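PDB 7AL6: probable hydrolase from Pseudomonas aeruginosa, which is of unknown function but is probably a hydrolase, possibly a lipolytic one. Local coordinates for residues Leu58-His63 / His101-Ile106; Glu162-Val167 / Ile177-Ala182; Pro48-Leu53 / Ala275-Phe280. All blocks are in the same frame, centred on the assembly; numbering follows the deposited sequence.

Overall arrangement
Contacts 1 and 3 belong to the alpha/beta-hydrolase body, whereas contact 2 pairs helices 163-172 and 179-189. The centre of contact 1 is about 3 Å from the centre of the chain, those of contacts 2 and 3 about 19 and 18 Å. Contact 1 is wholly buried; contact 3, though far out, is buried too, and contact 2 only partly. No two contacts touch. Their helices are all different, but contacts 1 and 3 take opposite ends of strand 53-58. The chemistry follows position: aromatic and thioether groups at the centre, small aliphatic groups beside an arginine at the helix pair, and in contact 3 leucine and alanine packing bordered by a lysine.

Contact 1. Residues Leu58-His63 / His101-Ile106; sequences LDFAGH and HSMGAI
The methyl group of Met103 lies against the ring of Phe60, with Met103 CE 3.6 Å from Phe60 CD2, in an oblique approach. Met103 reaches that far because its CG stands anti to the backbone N (chi1 -174°) and its chain stays extended until it bends at chi3. Phe60 instead has CG beside its own backbone N, and the two side chains run past each other in opposite directions. The ring edge meets the helix start near its own plane, where Phe60 CE2 is 4.2 Å from Gly104 CA; glycine fits closely here, with His101 O hemming in the position. Met103 CE also approaches the His63 imidazole, 4.4 Å from His63 NE2. That ring is held by His63 ND1, which donates to Ala61 O at 2.9 Å with the acceptor nearly in the ring plane. Gly62, with its positive phi, fits the type II turn from Phe60 to His63. Residues 101-106 hold Ser102 and Gly104 of what appears to be a nucleophile elbow, where Ser102 OG is hydrogen-bonded to His263 NE2. No hydrogen bond crosses the contact, so the loop meets this probable catalytic elbow mainly through van der Waals packing, for which the flexible, polarisable thioether of Met103 is well suited.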
ATOM      1  N   LEU A  58     -10.851  20.775   4.784  1.00 20.83           N
ATOM      2  CA  LEU A  58     -10.234  19.525   4.392  1.00 25.96           C
ATOM      3  C   LEU A  58      -9.055  19.751   3.466  1.00 26.21           C
ATOM      4  O   LEU A  58      -9.129  20.567   2.545  1.00 23.24           O
ATOM      5  CB  LEU A  58     -11.284  18.688   3.678  1.00 22.56           C
ATOM      6  CG  LEU A  58     -10.956  17.250   3.322  1.00 22.10           C
ATOM      7  CD1 LEU A  58     -10.857  16.402   4.568  1.00 26.04           C
ATOM      8  CD2 LEU A  58     -12.063  16.743   2.354  1.00 25.68           C
ATOM      9  N   ASP A  59      -8.008  19.002   3.716  1.00 22.80           N
ATOM     10  CA  ASP A  59      -6.863  18.926   2.804  1.00 20.57           C
ATOM     11  C   ASP A  59      -7.285  17.860   1.801  1.00 25.14           C
ATOM     12  O   ASP A  59      -7.594  16.773   2.201  1.00 23.87           O
ATOM     13  CB  ASP A  59      -5.554  18.566   3.507  1.00 22.76           C
ATOM     14  CG  ASP A  59      -4.805  19.751   4.075  1.00 23.50           C
ATOM     15  OD1 ASP A  59      -5.027  20.827   3.614  1.00 24.19           O
ATOM     16  OD2 ASP A  59      -4.055  19.561   4.973  1.00 23.12           O
ATOM     17  N   PHE A  60      -7.268  18.140   0.514  1.00 20.63           N
ATOM     18  CA  PHE A  60      -7.529  17.104  -0.499  1.00 21.91           C
ATOM     19  C   PHE A  60      -6.349  16.133  -0.473  1.00 22.46           C
ATOM     20  O   PHE A  60      -5.223  16.506  -0.176  1.00 22.77           O
ATOM     21  CB  PHE A  60      -7.645  17.700  -1.904  1.00 20.65           C
ATOM     22  CG  PHE A  60      -9.007  18.204  -2.280  1.00 23.01           C
ATOM     23  CD1 PHE A  60     -10.129  17.458  -2.010  1.00 21.35           C
ATOM     24  CD2 PHE A  60      -9.162  19.426  -2.906  1.00 24.43           C
ATOM     25  CE1 PHE A  60     -11.381  17.919  -2.354  1.00 24.07           C
ATOM     26  CE2 PHE A  60     -10.420  19.882  -3.255  1.00 29.00           C
ATOM     27  CZ  PHE A  60     -11.525  19.129  -2.973  1.00 23.12           C
ATOM     28  N   ALA A  61      -6.575  14.935  -0.971  1.00 23.54           N
ATOM     29  CA  ALA A  61      -5.543  13.905  -1.160  1.00 24.14           C
ATOM     30  C   ALA A  61      -4.397  14.501  -1.986  1.00 27.67           C
ATOM     31  O   ALA A  61      -4.635  15.208  -2.951  1.00 25.43           O
ATOM     32  CB  ALA A  61      -6.143  12.719  -1.855  1.00 25.96           C
ATOM     33  N   GLY A  62      -3.165  14.268  -1.560  1.00 27.69           N
ATOM     34  CA  GLY A  62      -1.946  14.754  -2.222  1.00 24.74           C
ATOM     35  C   GLY A  62      -1.693  16.232  -1.984  1.00 24.68           C
ATOM     36  O   GLY A  62      -0.833  16.757  -2.625  1.00 28.81           O
ATOM     37  N   HIS A  63      -2.422  16.866  -1.078  1.00 27.52           N
ATOM     38  CA  HIS A  63      -2.304  18.305  -0.755  1.00 20.43           C
ATOM     39  C   HIS A  63      -2.136  18.501   0.753  1.00 23.43           C
ATOM     40  O   HIS A  63      -2.502  17.633   1.489  1.00 19.80           O
ATOM     41  CB  HIS A  63      -3.540  19.091  -1.196  1.00 24.48           C
ATOM     42  CG  HIS A  63      -3.809  19.150  -2.658  1.00 21.23           C
ATOM     43  ND1 HIS A  63      -4.249  18.090  -3.364  1.00 19.86           N
ATOM     44  CD2 HIS A  63      -3.772  20.171  -3.524  1.00 26.34           C
ATOM     45  CE1 HIS A  63      -4.431  18.436  -4.602  1.00 24.98           C
ATOM     46  NE2 HIS A  63      -4.151  19.691  -4.724  1.00 22.22           N
ATOM     47  N   HIS A 101     -13.486  26.647  -3.067  1.00 25.61           N
ATOM     48  CA  HIS A 101     -12.695  27.633  -3.785  1.00 28.14           C
ATOM     49  C   HIS A 101     -12.080  26.984  -5.015  1.00 26.24           C
ATOM     50  O   HIS A 101     -11.419  25.939  -4.925  1.00 24.82           O
ATOM     51  CB  HIS A 101     -11.596  28.268  -2.904  1.00 30.36           C
ATOM     52  CG  HIS A 101     -10.694  29.184  -3.679  1.00 30.04           C
ATOM     53  ND1 HIS A 101      -9.366  28.909  -3.909  1.00 26.46           N
ATOM     54  CD2 HIS A 101     -10.953  30.341  -4.325  1.00 25.92           C
ATOM     55  CE1 HIS A 101      -8.845  29.853  -4.667  1.00 37.66           C
ATOM     56  NE2 HIS A 101      -9.788  30.739  -4.930  1.00 29.93           N
ATOM     57  N   SER A 102     -12.319  27.598  -6.171  1.00 27.18           N
ATOM     58  CA  SER A 102     -11.719  27.187  -7.437  1.00 28.93           C
ATOM     59  C   SER A 102     -11.957  25.706  -7.718  1.00 32.72           C
ATOM     60  O   SER A 102     -13.118  25.289  -7.860  1.00 25.42           O
ATOM     61  CB  SER A 102     -10.231  27.547  -7.440  1.00 27.44           C
ATOM     62  OG  SER A 102      -9.735  27.489  -8.755  1.00 33.06           O
ATOM     63  N   MET A 103     -10.900  24.901  -7.882  1.00 23.22           N
ATOM     64  CA  MET A 103     -11.120  23.455  -8.045  1.00 27.25           C
ATOM     65  C   MET A 103     -12.096  22.891  -7.007  1.00 21.01           C
ATOM     66  O   MET A 103     -12.856  21.945  -7.282  1.00 23.78           O
ATOM     67  CB  MET A 103      -9.803  22.669  -7.935  1.00 25.20           C
ATOM     68  CG  MET A 103      -9.974  21.176  -8.255  1.00 26.66           C
ATOM     69  SD  MET A 103      -8.436  20.192  -8.073  1.00 26.46           S
ATOM     70  CE  MET A 103      -8.268  20.268  -6.280  1.00 24.24           C
ATOM     71  N   GLY A 104     -12.016  23.391  -5.784  1.00 22.16           N
ATOM     72  CA  GLY A 104     -12.888  22.887  -4.742  1.00 27.83           C
ATOM     73  C   GLY A 104     -14.335  23.238  -4.994  1.00 27.68           C
ATOM     74  O   GLY A 104     -15.239  22.519  -4.538  1.00 25.10           O
ATOM     75  N   ALA A 105     -14.569  24.372  -5.676  1.00 28.93           N
ATOM     76  CA  ALA A 105     -15.920  24.743  -6.102  1.00 29.06           C
ATOM     77  C   ALA A 105     -16.390  23.825  -7.208  1.00 23.95           C
ATOM     78  O   ALA A 105     -17.540  23.386  -7.214  1.00 26.89           O
ATOM     79  CB  ALA A 105     -15.962  26.205  -6.578  1.00 30.20           C
ATOM     80  N   ILE A 106     -15.480  23.445  -8.105  1.00 26.35           N
ATOM     81  CA  ILE A 106     -15.836  22.515  -9.168  1.00 23.75           C
ATOM     82  C   ILE A 106     -16.265  21.182  -8.590  1.00 30.67           C
ATOM     83  O   ILE A 106     -17.261  20.583  -9.037  1.00 25.86           O
ATOM     84  CB  ILE A 106     -14.662  22.360 -10.141  1.00 25.25           C
ATOM     85  CG1 ILE A 106     -14.418  23.680 -10.853  1.00 33.00           C
ATOM     86  CG2 ILE A 106     -14.955  21.226 -11.091  1.00 31.72           C
ATOM     87  CD1 ILE A 106     -13.174  23.686 -11.656  1.00 37.41           C
TER

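Contact 2. Residues Glu162-Val167 / Ile177-Ala182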
ATOM      1  N   GLU A 162      15.974  28.465   1.149  1.00 52.98           N
ATOM      2  CA  GLU A 162      15.412  29.556   1.974  1.00 63.76           C
ATOM      3  C   GLU A 162      13.882  29.538   1.906  1.00 68.20           C
ATOM      4  O   GLU A 162      13.339  29.414   0.812  1.00 58.28           O
ATOM      5  CB  GLU A 162      15.938  30.899   1.467  1.00 74.27           C
ATOM      6  CG  GLU A 162      17.397  31.173   1.787  1.00 72.93           C
ATOM      7  CD  GLU A 162      17.627  32.491   2.503  1.00 88.68           C
ATOM      8  OE1 GLU A 162      18.615  32.593   3.234  1.00 97.85           O
ATOM      9  OE2 GLU A 162      16.809  33.412   2.332  1.00 93.76           O
ATOM     10  N   LEU A 163      13.230  29.688   3.052  1.00 59.52           N
ATOM     11  CA  LEU A 163      11.763  29.714   3.196  1.00 53.97           C
ATOM     12  C   LEU A 163      11.182  30.860   2.364  1.00 63.30           C
ATOM     13  O   LEU A 163      10.258  30.626   1.594  1.00 46.83           O
ATOM     14  CB  LEU A 163      11.523  29.936   4.681  1.00 56.37           C
ATOM     15  CG  LEU A 163      10.155  29.566   5.222  1.00 70.72           C
ATOM     16  CD1 LEU A 163      10.235  29.390   6.724  1.00 78.24           C
ATOM     17  CD2 LEU A 163       9.115  30.605   4.870  1.00 64.82           C
ATOM     18  N   GLU A 164      11.750  32.056   2.475  1.00 66.46           N
ATOM     19  CA  GLU A 164      11.335  33.182   1.644  1.00 65.39           C
ATOM     20  C   GLU A 164      11.326  32.802   0.167  1.00 60.04           C
ATOM     21  O   GLU A 164      10.443  33.222  -0.587  1.00 59.44           O
ATOM     22  CB  GLU A 164      12.267  34.372   1.868  1.00 83.54           C
ATOM     23  CG  GLU A 164      12.182  35.442   0.802  1.00 81.94           C
ATOM     24  CD  GLU A 164      13.185  36.567   1.041  1.00109.99           C
ATOM     25  OE1 GLU A 164      14.026  36.831   0.146  1.00114.37           O
ATOM     26  OE2 GLU A 164      13.141  37.174   2.133  1.00125.14           O
ATOM     27  N   LYS A 165      12.322  32.033  -0.275  1.00 55.76           N
ATOM     28  CA  LYS A 165      12.380  31.655  -1.681  1.00 62.47           C
ATOM     29  C   LYS A 165      11.250  30.696  -2.037  1.00 65.06           C
ATOM     30  O   LYS A 165      10.755  30.714  -3.176  1.00 47.35           O
ATOM     31  CB  LYS A 165      13.731  31.013  -2.011  1.00 66.01           C
ATOM     32  CG  LYS A 165      14.947  31.966  -1.990  1.00 75.68           C
ATOM     33  CD  LYS A 165      14.755  33.233  -2.824  1.00 71.43           C
ATOM     34  CE  LYS A 165      15.987  33.509  -3.696  1.00 70.60           C
ATOM     35  NZ  LYS A 165      15.970  34.864  -4.303  1.00 73.95           N
ATOM     36  N   ALA A 166      10.840  29.843  -1.085  1.00 50.49           N
ATOM     37  CA  ALA A 166       9.697  28.961  -1.332  1.00 53.18           C
ATOM     38  C   ALA A 166       8.410  29.770  -1.494  1.00 42.14           C
ATOM     39  O   ALA A 166       7.605  29.503  -2.397  1.00 41.88           O
ATOM     40  CB  ALA A 166       9.569  27.946  -0.192  1.00 48.54           C
ATOM     41  N   VAL A 167       8.241  30.793  -0.657  1.00 35.44           N
ATOM     42  CA  VAL A 167       7.089  31.686  -0.722  1.00 43.57           C
ATOM     43  C   VAL A 167       7.036  32.400  -2.063  1.00 53.33           C
ATOM     44  O   VAL A 167       6.027  32.349  -2.783  1.00 43.24           O
ATOM     45  CB  VAL A 167       7.154  32.699   0.431  1.00 39.48           C
ATOM     46  CG1 VAL A 167       6.281  33.927   0.146  1.00 46.82           C
ATOM     47  CG2 VAL A 167       6.776  32.033   1.731  1.00 47.08           C
ATOM     48  N   ILE A 177      -1.212  35.902  -6.325  1.00 57.05           N
ATOM     49  CA  ILE A 177      -1.733  35.889  -4.933  1.00 43.80           C
ATOM     50  C   ILE A 177      -0.783  36.750  -4.111  1.00 34.61           C
ATOM     51  O   ILE A 177       0.358  36.877  -4.474  1.00 40.13           O
ATOM     52  CB  ILE A 177      -1.925  34.480  -4.340  1.00 44.17           C
ATOM     53  CG1 ILE A 177      -0.614  33.774  -4.025  1.00 52.00           C
ATOM     54  CG2 ILE A 177      -2.806  33.623  -5.221  1.00 51.19           C
ATOM     55  CD1 ILE A 177      -0.753  32.745  -2.940  1.00 47.65           C
ATOM     56  N   SER A 178      -1.258  37.306  -3.016  1.00 32.47           N
ATOM     57  CA  SER A 178      -0.486  38.187  -2.115  1.00 42.45           C
ATOM     58  C   SER A 178       0.605  37.405  -1.366  1.00 52.36           C
ATOM     59  O   SER A 178       0.519  36.180  -1.278  1.00 35.28           O
ATOM     60  CB  SER A 178      -1.406  38.874  -1.182  1.00 35.88           C
ATOM     61  OG  SER A 178      -1.741  38.034  -0.127  1.00 37.89           O
ATOM     62  N   ARG A 179       1.615  38.108  -0.855  1.00 37.53           N
ATOM     63  CA  ARG A 179       2.741  37.509  -0.102  1.00 45.02           C
ATOM     64  C   ARG A 179       2.166  36.805   1.129  1.00 39.28           C
ATOM     65  O   ARG A 179       2.562  35.689   1.374  1.00 33.15           O
ATOM     66  CB  ARG A 179       3.785  38.555   0.301  1.00 43.62           C
ATOM     67  CG  ARG A 179       4.982  37.978   1.046  1.00 48.88           C
ATOM     68  CD  ARG A 179       6.156  38.925   1.251  1.00 57.76           C
ATOM     69  NE  ARG A 179       6.834  39.246   0.012  1.00 61.59           N
ATOM     70  CZ  ARG A 179       7.825  38.551  -0.529  1.00 64.27           C
ATOM     71  NH1 ARG A 179       8.317  37.485   0.073  1.00 60.19           N
ATOM     72  NH2 ARG A 179       8.329  38.937  -1.679  1.00 67.26           N
ATOM     73  N   GLU A 180       1.218  37.432   1.814  1.00 29.82           N
ATOM     74  CA  GLU A 180       0.584  36.876   3.025  1.00 33.81           C
ATOM     75  C   GLU A 180      -0.172  35.597   2.667  1.00 38.97           C
ATOM     76  O   GLU A 180      -0.085  34.672   3.425  1.00 40.89           O
ATOM     77  CB  GLU A 180      -0.306  37.907   3.698  1.00 43.53           C
ATOM     78  CG  GLU A 180       0.476  38.961   4.439  1.00 47.49           C
ATOM     79  CD  GLU A 180      -0.371  39.894   5.274  1.00 55.20           C
ATOM     80  OE1 GLU A 180      -1.585  39.790   5.216  1.00 50.49           O
ATOM     81  OE2 GLU A 180       0.204  40.710   5.975  1.00 59.97           O
ATOM     82  N   ALA A 181      -0.887  35.570   1.554  1.00 34.20           N
ATOM     83  CA  ALA A 181      -1.559  34.369   1.088  1.00 36.32           C
ATOM     84  C   ALA A 181      -0.562  33.235   0.887  1.00 38.08           C
ATOM     85  O   ALA A 181      -0.792  32.101   1.334  1.00 30.50           O
ATOM     86  CB  ALA A 181      -2.308  34.655  -0.223  1.00 29.18           C
ATOM     87  N   ALA A 182       0.544  33.527   0.199  1.00 28.64           N
ATOM     88  CA  ALA A 182       1.557  32.518  -0.081  1.00 29.59           C
ATOM     89  C   ALA A 182       2.229  32.026   1.193  1.00 34.81           C
ATOM     90  O   ALA A 182       2.446  30.818   1.349  1.00 30.82           O
ATOM     91  CB  ALA A 182       2.557  33.068  -1.080  1.00 30.53           C
TER
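Ser178 OG is gripped by two groups, Ala181 N and Asp268 O, at the start of the helix whose Arg179 and Ala182 meet Val167. The bond from Ala181 N is 3.1 Å to Ser178 OG and fairly straight at 163°, a classic N-cap: the serine hydroxyl accepts from a first-turn N-H that has no preceding helical turn to supply a carbonyl. Val167 has CG1 anti to its backbone N (chi1 160°), and Val167 CG1 lies 4.0 Å from Ala182 CB, a methyl small enough to let the backbones approach to 5.6 Å between Val167 CA and Ala182 CA. Val167 CG1 also meets the Arg179 guanidinium obliquely, 4.1 Å from Arg179 NH1, the two side chains crossing at about a right angle. Arg179 is bent at chi3, which brings its end nearer Val167. Glu164 OE2 stays 5.3 Å from Arg179 NH1, too far for a salt bridge, although the opposite charges may attract weakly; NH1 has a long, weak ion pair with Glu168. Helices 163-172 and 179-189 are successive in the chain. The second is backed by helix 265-268, against which Ala181 packs, while Trp199 NE1 of strand 196-199 is hydrogen-bonded to Ala166 O in the first.

Contact 3. Residues Pro48-Leu53 / Ala275-Phe280; sequences PKLAGL and AVARVF
Lys49 rests on Ala277, and Leu50 on Ala277 and Phe280, joining the loop between strands 28-33 and 53-58 of an alpha/beta-hydrolase fold to its C-terminal helix, 270-284. Ala277 is the pivot of the first shell: its CB points at the loop, and Ala277 CB lies 3.6 Å from Lys49 CB. A methyl is well matched here, since Lys49 CA and Ala277 CA are only 6.1 Å apart. Lys49 then runs on past that methyl, with Lys49 CD 4.0 Å from Ala277 CB, as a straight hydrocarbon chain that bends only at chi4 (55°). Beside it, Leu50 CD2 packs 4.0 Å from Phe280 CB.

Farther out, lysine does double duty: its methylenes pack on the helix while its ammonium leaves the contact to form a salt bridge with Glu270 and a hydrogen bond to Arg45 O. Glu270 stands at the start of the very helix that Lys49 packs on, so the charge pair pins the loop to it a second time. Leu50 is the first residue of a type II turn ending at Leu53, and Gly52, at positive phi, takes the position where that turn favours glycine. The turn leads straight into strand 53-58, and Gly52 is backbone hydrogen-bonded to Lys28. On the helix side, Phe280 has CG beside its backbone N (chi1 -72°), which carries the ring away from the loop onto Ala123, Ile125, Ser230 and Val232 of the central sheet. Leu50 CD2 also lies against the helix backbone, 3.6 Å from Ala277 O.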
ATOM      1  N   PRO A  48     -12.800  31.612  10.264  1.00 29.64           N
ATOM      2  CA  PRO A  48     -13.039  32.168  11.580  1.00 30.78           C
ATOM      3  C   PRO A  48     -14.137  33.236  11.604  1.00 36.42           C
ATOM      4  O   PRO A  48     -14.665  33.450  12.617  1.00 35.60           O
ATOM      5  CB  PRO A  48     -11.698  32.788  11.973  1.00 34.58           C
ATOM      6  CG  PRO A  48     -10.712  32.073  11.134  1.00 34.41           C
ATOM      7  CD  PRO A  48     -11.436  31.809   9.837  1.00 32.55           C
ATOM      8  N   LYS A  49     -14.362  33.919  10.491  1.00 31.90           N
ATOM      9  CA  LYS A  49     -15.369  35.000  10.347  1.00 38.90           C
ATOM     10  C   LYS A  49     -16.789  34.452  10.156  1.00 40.34           C
ATOM     11  O   LYS A  49     -17.706  35.233  10.215  1.00 43.92           O
ATOM     12  CB  LYS A  49     -14.975  35.900   9.179  1.00 35.48           C
ATOM     13  CG  LYS A  49     -13.700  36.692   9.389  1.00 31.55           C
ATOM     14  CD  LYS A  49     -13.311  37.514   8.210  1.00 32.67           C
ATOM     15  CE  LYS A  49     -12.096  38.369   8.465  1.00 37.33           C
ATOM     16  NZ  LYS A  49     -10.945  37.570   8.923  1.00 50.09           N
ATOM     17  N   LEU A  50     -16.958  33.176   9.849  1.00 33.27           N
ATOM     18  CA  LEU A  50     -18.291  32.580   9.626  1.00 29.28           C
ATOM     19  C   LEU A  50     -18.793  31.917  10.906  1.00 41.08           C
ATOM     20  O   LEU A  50     -18.735  30.714  10.990  1.00 36.21           O
ATOM     21  CB  LEU A  50     -18.196  31.604   8.459  1.00 30.94           C
ATOM     22  CG  LEU A  50     -17.894  32.247   7.112  1.00 33.44           C
ATOM     23  CD1 LEU A  50     -17.665  31.200   6.055  1.00 32.52           C
ATOM     24  CD2 LEU A  50     -19.004  33.195   6.707  1.00 32.16           C
ATOM     25  N   ALA A  51     -19.331  32.701  11.830  1.00 41.44           N
ATOM     26  CA  ALA A  51     -19.849  32.226  13.104  1.00 41.21           C
ATOM     27  C   ALA A  51     -21.021  31.272  12.904  1.00 39.38           C
ATOM     28  O   ALA A  51     -21.774  31.356  11.936  1.00 40.58           O
ATOM     29  CB  ALA A  51     -20.300  33.418  13.949  1.00 48.56           C
ATOM     30  N   GLY A  52     -21.190  30.352  13.835  1.00 43.17           N
ATOM     31  CA  GLY A  52     -22.342  29.480  13.721  1.00 46.71           C
ATOM     32  C   GLY A  52     -22.241  28.381  12.682  1.00 42.05           C
ATOM     33  O   GLY A  52     -23.153  27.538  12.616  1.00 45.11           O
ATOM     34  N   LEU A  53     -21.136  28.307  11.955  1.00 33.53           N
ATOM     35  CA  LEU A  53     -20.906  27.204  10.996  1.00 29.89           C
ATOM     36  C   LEU A  53     -19.854  26.262  11.588  1.00 24.79           C
ATOM     37  O   LEU A  53     -18.915  26.745  12.152  1.00 32.83           O
ATOM     38  CB  LEU A  53     -20.437  27.744   9.647  1.00 30.46           C
ATOM     39  CG  LEU A  53     -21.361  28.740   8.953  1.00 37.02           C
ATOM     40  CD1 LEU A  53     -20.916  28.982   7.539  1.00 28.11           C
ATOM     41  CD2 LEU A  53     -22.800  28.283   8.978  1.00 36.73           C
ATOM     42  N   ALA A 275     -15.217  40.695   3.135  1.00 33.30           N
ATOM     43  CA  ALA A 275     -16.273  40.897   2.170  1.00 36.67           C
ATOM     44  C   ALA A 275     -16.867  39.565   1.773  1.00 31.31           C
ATOM     45  O   ALA A 275     -18.081  39.429   1.721  1.00 26.69           O
ATOM     46  CB  ALA A 275     -15.736  41.630   0.954  1.00 29.86           C
ATOM     47  N   VAL A 276     -16.026  38.560   1.505  1.00 28.04           N
ATOM     48  CA  VAL A 276     -16.577  37.234   1.259  1.00 27.87           C
ATOM     49  C   VAL A 276     -17.366  36.758   2.463  1.00 26.46           C
ATOM     50  O   VAL A 276     -18.480  36.236   2.336  1.00 29.38           O
ATOM     51  CB  VAL A 276     -15.462  36.244   0.870  1.00 33.57           C
ATOM     52  CG1 VAL A 276     -16.069  34.841   0.741  1.00 29.17           C
ATOM     53  CG2 VAL A 276     -14.806  36.697  -0.432  1.00 27.22           C
ATOM     54  N   ALA A 277     -16.831  36.968   3.665  1.00 32.09           N
ATOM     55  CA  ALA A 277     -17.522  36.481   4.841  1.00 29.14           C
ATOM     56  C   ALA A 277     -18.909  37.100   4.976  1.00 34.34           C
ATOM     57  O   ALA A 277     -19.862  36.430   5.422  1.00 30.74           O
ATOM     58  CB  ALA A 277     -16.668  36.771   6.072  1.00 35.20           C
ATOM     59  N   ARG A 278     -19.030  38.399   4.675  1.00 33.36           N
ATOM     60  CA  ARG A 278     -20.335  39.043   4.820  1.00 33.50           C
ATOM     61  C   ARG A 278     -21.341  38.378   3.903  1.00 28.68           C
ATOM     62  O   ARG A 278     -22.480  38.113   4.296  1.00 34.61           O
ATOM     63  CB  ARG A 278     -20.256  40.530   4.480  1.00 38.33           C
ATOM     64  CG  ARG A 278     -19.741  41.400   5.594  1.00 49.63           C
ATOM     65  CD  ARG A 278     -19.463  42.825   5.038  1.00 70.10           C
ATOM     66  NE  ARG A 278     -18.737  43.697   5.965  1.00 85.84           N
ATOM     67  CZ  ARG A 278     -19.101  43.946   7.220  1.00 84.96           C
ATOM     68  NH1 ARG A 278     -20.224  43.432   7.714  1.00 82.57           N
ATOM     69  NH2 ARG A 278     -18.354  44.746   7.973  1.00 87.64           N
ATOM     70  N   VAL A 279     -20.939  38.091   2.678  1.00 30.71           N
ATOM     71  CA  VAL A 279     -21.835  37.457   1.681  1.00 23.92           C
ATOM     72  C   VAL A 279     -22.274  36.070   2.162  1.00 33.57           C
ATOM     73  O   VAL A 279     -23.459  35.864   2.280  1.00 28.97           O
ATOM     74  CB  VAL A 279     -21.112  37.341   0.333  1.00 28.41           C
ATOM     75  CG1 VAL A 279     -21.823  36.383  -0.598  1.00 28.48           C
ATOM     76  CG2 VAL A 279     -20.922  38.691  -0.322  1.00 31.83           C
ATOM     77  N   PHE A 280     -21.333  35.214   2.550  1.00 31.54           N
ATOM     78  CA  PHE A 280     -21.580  33.811   2.969  1.00 31.81           C
ATOM     79  C   PHE A 280     -22.334  33.754   4.297  1.00 22.35           C
ATOM     80  O   PHE A 280     -23.163  32.922   4.417  1.00 29.58           O
ATOM     81  CB  PHE A 280     -20.286  33.001   2.931  1.00 28.91           C
ATOM     82  CG  PHE A 280     -19.807  32.697   1.540  1.00 22.83           C
ATOM     83  CD1 PHE A 280     -20.676  32.743   0.470  1.00 25.42           C
ATOM     84  CD2 PHE A 280     -18.487  32.392   1.300  1.00 25.35           C
ATOM     85  CE1 PHE A 280     -20.230  32.485  -0.808  1.00 25.61           C
ATOM     86  CE2 PHE A 280     -18.041  32.131   0.022  1.00 26.14           C
ATOM     87  CZ  PHE A 280     -18.915  32.172  -1.026  1.00 29.02           C
TER